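Local atomic coordinates of cytochrome C7 (Desulfuromonas acetoxidans, PDB entry 1HH5), a protein that carries electrons through three covalently bound c-type hemes, passing them from a dehydrogenase to ferredoxin in sulfate respiration. Residues T5-H17 with N56-K68. Numbering follows the deposited sequence.
Sequences TYENKKGNVTFDH and NNGPTKCGGCHIK. With HEC (heme c), chain D.
The CXXCH heme-binding motif of residues 62-66 packs against the loop 7-12 that joins the antiparallel strands 3-6 and 13-16, and against Val13 of the second strand, and the two segments meet around His66, an axial ligand of the third heme. Cys62 SG and Cys65 SG are joined by thioether bonds to the heme carbons CAB and CAC, while His66 NE2 binds the iron at 2.0 Å, with His45 as the other axial ligand. On the far side of the imidazole, His66 ND1 donates to Gly11 O at 2.8 Å, a bond that lies in the carbonyl plane and close to the ring plane, with an N-H...O angle of 153°. Gripped by iron at one nitrogen and a carbonyl at the other, the ring is fixed in rotation, and the bond would be expected to strengthen the histidine's electron donation to the metal.

Lys10 crosses the imidazole at about a right angle and sets its CG over one ring face. That CG stands anti to the backbone N (chi1 176°), which places it 3.5 Å from the His66 ring centroid in a CH-pi contact, and a bend at chi2 carries CE on toward Cys62 CB and the heme methyl CMB. Val13 CG2 comes within 3.6 Å of His66 ND1, while its other methyl, CG1, packs against Cys65 CB. The Asn8 amide stands nearly perpendicular to the imidazole (84° between planes); its ND2 donates to Tyr6 O, across the plane of that carbonyl from Val13 N.

Beyond the ring the backbones are tied directly, Ile67 N donating almost straight to Asn12 O at 3.2 Å. One water links Thr14 N to Cys65 O; another accepts from Asn12 N and donates to the C-terminal carboxylate at Lys68 OXT.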
# COMPACT_ATOMS: atom_id res chain seq x y z
N THR A 5 -7.42 -0.89 6.28
CA THR A 5 -6.60 -1.64 7.21
C THR A 5 -6.61 -3.12 6.86
O THR A 5 -7.67 -3.71 6.65
CB THR A 5 -7.11 -1.47 8.66
OG1 THR A 5 -6.92 -0.11 9.07
CG2 THR A 5 -6.34 -2.39 9.61
N TYR A 6 -5.43 -3.71 6.78
CA TYR A 6 -5.31 -5.11 6.46
C TYR A 6 -4.91 -5.85 7.73
O TYR A 6 -3.73 -5.89 8.09
CB TYR A 6 -4.26 -5.32 5.37
CG TYR A 6 -4.53 -4.54 4.10
CD1 TYR A 6 -5.43 -5.01 3.15
CD2 TYR A 6 -3.90 -3.32 3.86
CE1 TYR A 6 -5.68 -4.30 1.98
CE2 TYR A 6 -4.15 -2.59 2.69
CZ TYR A 6 -5.04 -3.09 1.75
OH TYR A 6 -5.28 -2.40 0.58
N GLU A 7 -5.91 -6.39 8.43
CA GLU A 7 -5.69 -7.13 9.66
C GLU A 7 -5.01 -8.44 9.30
O GLU A 7 -5.43 -9.14 8.38
CB GLU A 7 -7.04 -7.40 10.35
CG GLU A 7 -7.03 -8.53 11.39
CD GLU A 7 -6.49 -8.13 12.76
OE1 GLU A 7 -7.14 -7.30 13.44
OE2 GLU A 7 -5.42 -8.64 13.16
N ASN A 8 -3.93 -8.76 10.01
CA ASN A 8 -3.19 -10.00 9.76
C ASN A 8 -2.35 -10.39 10.96
O ASN A 8 -2.17 -9.60 11.89
CB ASN A 8 -2.32 -9.83 8.51
CG ASN A 8 -1.19 -8.84 8.71
OD1 ASN A 8 -0.12 -9.20 9.21
ND2 ASN A 8 -1.42 -7.59 8.33
N LYS A 9 -1.82 -11.61 10.93
CA LYS A 9 -1.00 -12.14 12.03
C LYS A 9 0.28 -11.37 12.34
O LYS A 9 0.59 -11.10 13.50
CB LYS A 9 -0.66 -13.60 11.75
CG LYS A 9 -1.85 -14.55 11.79
CD LYS A 9 -2.46 -14.59 13.19
CE LYS A 9 -3.59 -15.61 13.26
NZ LYS A 9 -4.16 -15.71 14.64
N LYS A 10 1.02 -11.02 11.30
CA LYS A 10 2.29 -10.31 11.45
C LYS A 10 2.12 -8.91 12.04
O LYS A 10 3.08 -8.32 12.54
CB LYS A 10 2.99 -10.23 10.10
CG LYS A 10 4.28 -9.42 10.08
CD LYS A 10 5.35 -10.02 10.98
CE LYS A 10 6.61 -9.16 10.95
NZ LYS A 10 7.72 -9.73 11.76
N GLY A 11 0.90 -8.39 11.99
CA GLY A 11 0.63 -7.05 12.50
C GLY A 11 -0.13 -6.25 11.46
O GLY A 11 0.31 -6.15 10.31
N ASN A 12 -1.26 -5.68 11.86
CA ASN A 12 -2.11 -4.90 10.95
C ASN A 12 -1.39 -3.82 10.15
O ASN A 12 -0.54 -3.10 10.67
CB ASN A 12 -3.25 -4.25 11.74
CG ASN A 12 -4.25 -5.27 12.27
OD1 ASN A 12 -4.01 -6.48 12.24
ND2 ASN A 12 -5.38 -4.78 12.77
N VAL A 13 -1.74 -3.72 8.87
CA VAL A 13 -1.16 -2.72 7.98
C VAL A 13 -2.22 -1.67 7.67
O VAL A 13 -3.33 -1.99 7.24
CB VAL A 13 -0.69 -3.35 6.64
CG1 VAL A 13 -0.01 -2.30 5.79
CG2 VAL A 13 0.25 -4.51 6.91
N THR A 14 -1.88 -0.40 7.90
CA THR A 14 -2.81 0.69 7.63
C THR A 14 -2.44 1.37 6.32
O THR A 14 -1.37 1.96 6.20
CB THR A 14 -2.79 1.74 8.75
OG1 THR A 14 -3.22 1.14 9.98
CG2 THR A 14 -3.70 2.90 8.42
N PHE A 15 -3.32 1.27 5.33
CA PHE A 15 -3.09 1.89 4.03
C PHE A 15 -3.93 3.15 3.89
O PHE A 15 -5.14 3.08 3.68
CB PHE A 15 -3.45 0.91 2.90
CG PHE A 15 -3.34 1.50 1.52
CD1 PHE A 15 -2.22 2.25 1.16
CD2 PHE A 15 -4.33 1.28 0.58
CE1 PHE A 15 -2.10 2.76 -0.14
CE2 PHE A 15 -4.21 1.78 -0.71
CZ PHE A 15 -3.10 2.52 -1.07
N ASP A 16 -3.27 4.30 4.00
CA ASP A 16 -3.94 5.58 3.88
C ASP A 16 -4.05 5.90 2.40
O ASP A 16 -3.17 6.52 1.80
CB ASP A 16 -3.15 6.66 4.62
CG ASP A 16 -3.93 7.94 4.80
OD1 ASP A 16 -4.86 8.19 4.01
OD2 ASP A 16 -3.60 8.70 5.73
N HIS A 17 -5.14 5.43 1.81
CA HIS A 17 -5.42 5.60 0.39
C HIS A 17 -5.44 7.07 -0.02
O HIS A 17 -4.88 7.44 -1.05
CB HIS A 17 -6.75 4.94 0.06
CG HIS A 17 -7.08 4.93 -1.40
ND1 HIS A 17 -8.04 5.72 -1.98
CD2 HIS A 17 -6.59 4.16 -2.40
CE1 HIS A 17 -8.10 5.43 -3.28
NE2 HIS A 17 -7.24 4.48 -3.60
N ASN A 56 11.25 5.72 -2.24
CA ASN A 56 10.94 6.84 -1.35
C ASN A 56 11.23 6.55 0.10
O ASN A 56 12.00 5.65 0.42
CB ASN A 56 9.47 7.26 -1.45
CG ASN A 56 8.52 6.07 -1.50
OD1 ASN A 56 8.49 5.25 -0.60
ND2 ASN A 56 7.74 5.99 -2.57
N ASN A 57 10.61 7.33 0.97
CA ASN A 57 10.75 7.17 2.40
C ASN A 57 9.75 6.10 2.82
O ASN A 57 9.65 5.74 3.99
CB ASN A 57 10.44 8.49 3.12
CG ASN A 57 11.39 9.60 2.72
OD1 ASN A 57 11.44 10.01 1.55
ND2 ASN A 57 12.16 10.10 3.68
N GLY A 58 9.00 5.59 1.84
CA GLY A 58 8.02 4.56 2.10
C GLY A 58 8.67 3.41 2.85
O GLY A 58 9.85 3.15 2.67
N PRO A 59 7.91 2.69 3.69
CA PRO A 59 8.48 1.58 4.45
C PRO A 59 8.78 0.33 3.65
O PRO A 59 7.96 -0.16 2.88
CB PRO A 59 7.42 1.34 5.52
CG PRO A 59 6.16 1.62 4.79
CD PRO A 59 6.50 2.90 4.04
N THR A 60 9.99 -0.19 3.85
CA THR A 60 10.43 -1.40 3.19
C THR A 60 10.73 -2.44 4.27
O THR A 60 10.69 -3.64 4.01
CB THR A 60 11.67 -1.14 2.31
OG1 THR A 60 12.57 -0.25 2.98
CG2 THR A 60 11.25 -0.51 0.99
N LYS A 61 11.01 -1.97 5.49
CA LYS A 61 11.28 -2.87 6.61
C LYS A 61 9.94 -3.40 7.12
O LYS A 61 8.94 -2.68 7.11
CB LYS A 61 11.99 -2.11 7.74
CG LYS A 61 13.36 -1.58 7.33
CD LYS A 61 13.80 -0.41 8.20
CE LYS A 61 14.07 -0.81 9.62
NZ LYS A 61 14.72 0.32 10.36
N CYS A 62 9.93 -4.65 7.57
CA CYS A 62 8.71 -5.30 8.05
C CYS A 62 7.87 -4.45 9.00
O CYS A 62 6.66 -4.34 8.84
CB CYS A 62 9.04 -6.61 8.77
SG CYS A 62 10.10 -7.72 7.82
N GLY A 63 8.53 -3.86 10.00
CA GLY A 63 7.83 -3.06 10.99
C GLY A 63 7.30 -1.72 10.51
O GLY A 63 6.53 -1.07 11.22
N GLY A 64 7.71 -1.31 9.31
CA GLY A 64 7.24 -0.05 8.77
C GLY A 64 5.80 -0.17 8.32
O GLY A 64 5.06 0.82 8.30
N CYS A 65 5.39 -1.38 7.95
CA CYS A 65 4.02 -1.62 7.53
C CYS A 65 3.24 -2.35 8.61
O CYS A 65 2.16 -1.93 9.00
CB CYS A 65 4.00 -2.46 6.25
SG CYS A 65 4.57 -1.56 4.78
N HIS A 66 3.81 -3.46 9.09
CA HIS A 66 3.19 -4.28 10.12
C HIS A 66 3.40 -3.70 11.51
O HIS A 66 4.51 -3.70 12.02
CB HIS A 66 3.79 -5.69 10.08
CG HIS A 66 3.48 -6.44 8.82
ND1 HIS A 66 2.26 -6.99 8.54
CD2 HIS A 66 4.26 -6.70 7.74
CE1 HIS A 66 2.33 -7.57 7.33
NE2 HIS A 66 3.53 -7.42 6.80
N ILE A 67 2.32 -3.22 12.12
CA ILE A 67 2.39 -2.64 13.46
C ILE A 67 1.70 -3.59 14.44
O ILE A 67 0.51 -3.86 14.31
CB ILE A 67 1.68 -1.26 13.51
CG1 ILE A 67 2.08 -0.43 12.28
CG2 ILE A 67 2.05 -0.53 14.78
CD1 ILE A 67 3.57 -0.20 12.15
N LYS A 68 2.47 -4.08 15.41
CA LYS A 68 2.03 -5.02 16.45
C LYS A 68 1.30 -6.26 15.94
O LYS A 68 1.79 -7.38 16.20
CB LYS A 68 1.16 -4.33 17.51
CG LYS A 68 -0.20 -3.82 17.04
CD LYS A 68 -0.28 -2.30 17.13
CE LYS A 68 -0.11 -1.81 18.56
NZ LYS A 68 -1.17 -2.34 19.47
OXT LYS A 68 0.24 -6.11 15.29
FE HEC D . 3.95 -8.20 5.03
CHA HEC D . 0.97 -9.83 4.81
CHB HEC D . 5.35 -10.87 6.66
CHC HEC D . 7.01 -6.62 5.04
CHD HEC D . 2.52 -5.34 3.78
NA HEC D . 3.29 -9.95 5.61
C1A HEC D . 2.02 -10.49 5.43
C2A HEC D . 1.95 -11.80 6.03
C3A HEC D . 3.17 -12.10 6.54
C4A HEC D . 4.01 -10.94 6.30
CMA HEC D . 3.60 -13.41 7.22
CAA HEC D . 0.73 -12.71 6.10
CBA HEC D . -0.06 -12.59 7.39
CGA HEC D . -1.19 -13.59 7.47
O1A HEC D . -1.97 -13.53 8.44
O2A HEC D . -1.30 -14.44 6.56
NB HEC D . 5.76 -8.63 5.74
C1B HEC D . 6.16 -9.76 6.43
C2B HEC D . 7.56 -9.67 6.82
C3B HEC D . 8.06 -8.57 6.23
C4B HEC D . 6.92 -7.88 5.63
CMB HEC D . 8.29 -10.56 7.85
CAB HEC D . 9.52 -8.13 6.14
CBB HEC D . 10.28 -9.03 5.17
NC HEC D . 4.62 -6.40 4.49
C1C HEC D . 5.93 -5.92 4.50
C2C HEC D . 6.01 -4.55 4.04
C3C HEC D . 4.72 -4.16 3.82
C4C HEC D . 3.88 -5.32 4.05
CMC HEC D . 7.28 -3.74 3.78
CAC HEC D . 4.22 -2.77 3.44
CBC HEC D . 4.76 -2.28 2.11
ND HEC D . 2.16 -7.70 4.38
C1D HEC D . 1.71 -6.45 3.94
C2D HEC D . 0.30 -6.49 3.60
C3D HEC D . -0.10 -7.77 3.76
C4D HEC D . 1.04 -8.51 4.29
CMD HEC D . -0.59 -5.31 3.20
CAD HEC D . -1.43 -8.37 3.33
CBD HEC D . -2.37 -8.70 4.47
CGD HEC D . -3.67 -9.31 3.99
O1D HEC D . -3.65 -10.44 3.46
O2D HEC D . -4.72 -8.65 4.14
O HOH W 1 -1.98 -5.17 14.74
O HOH W 2 0.57 0.45 9.13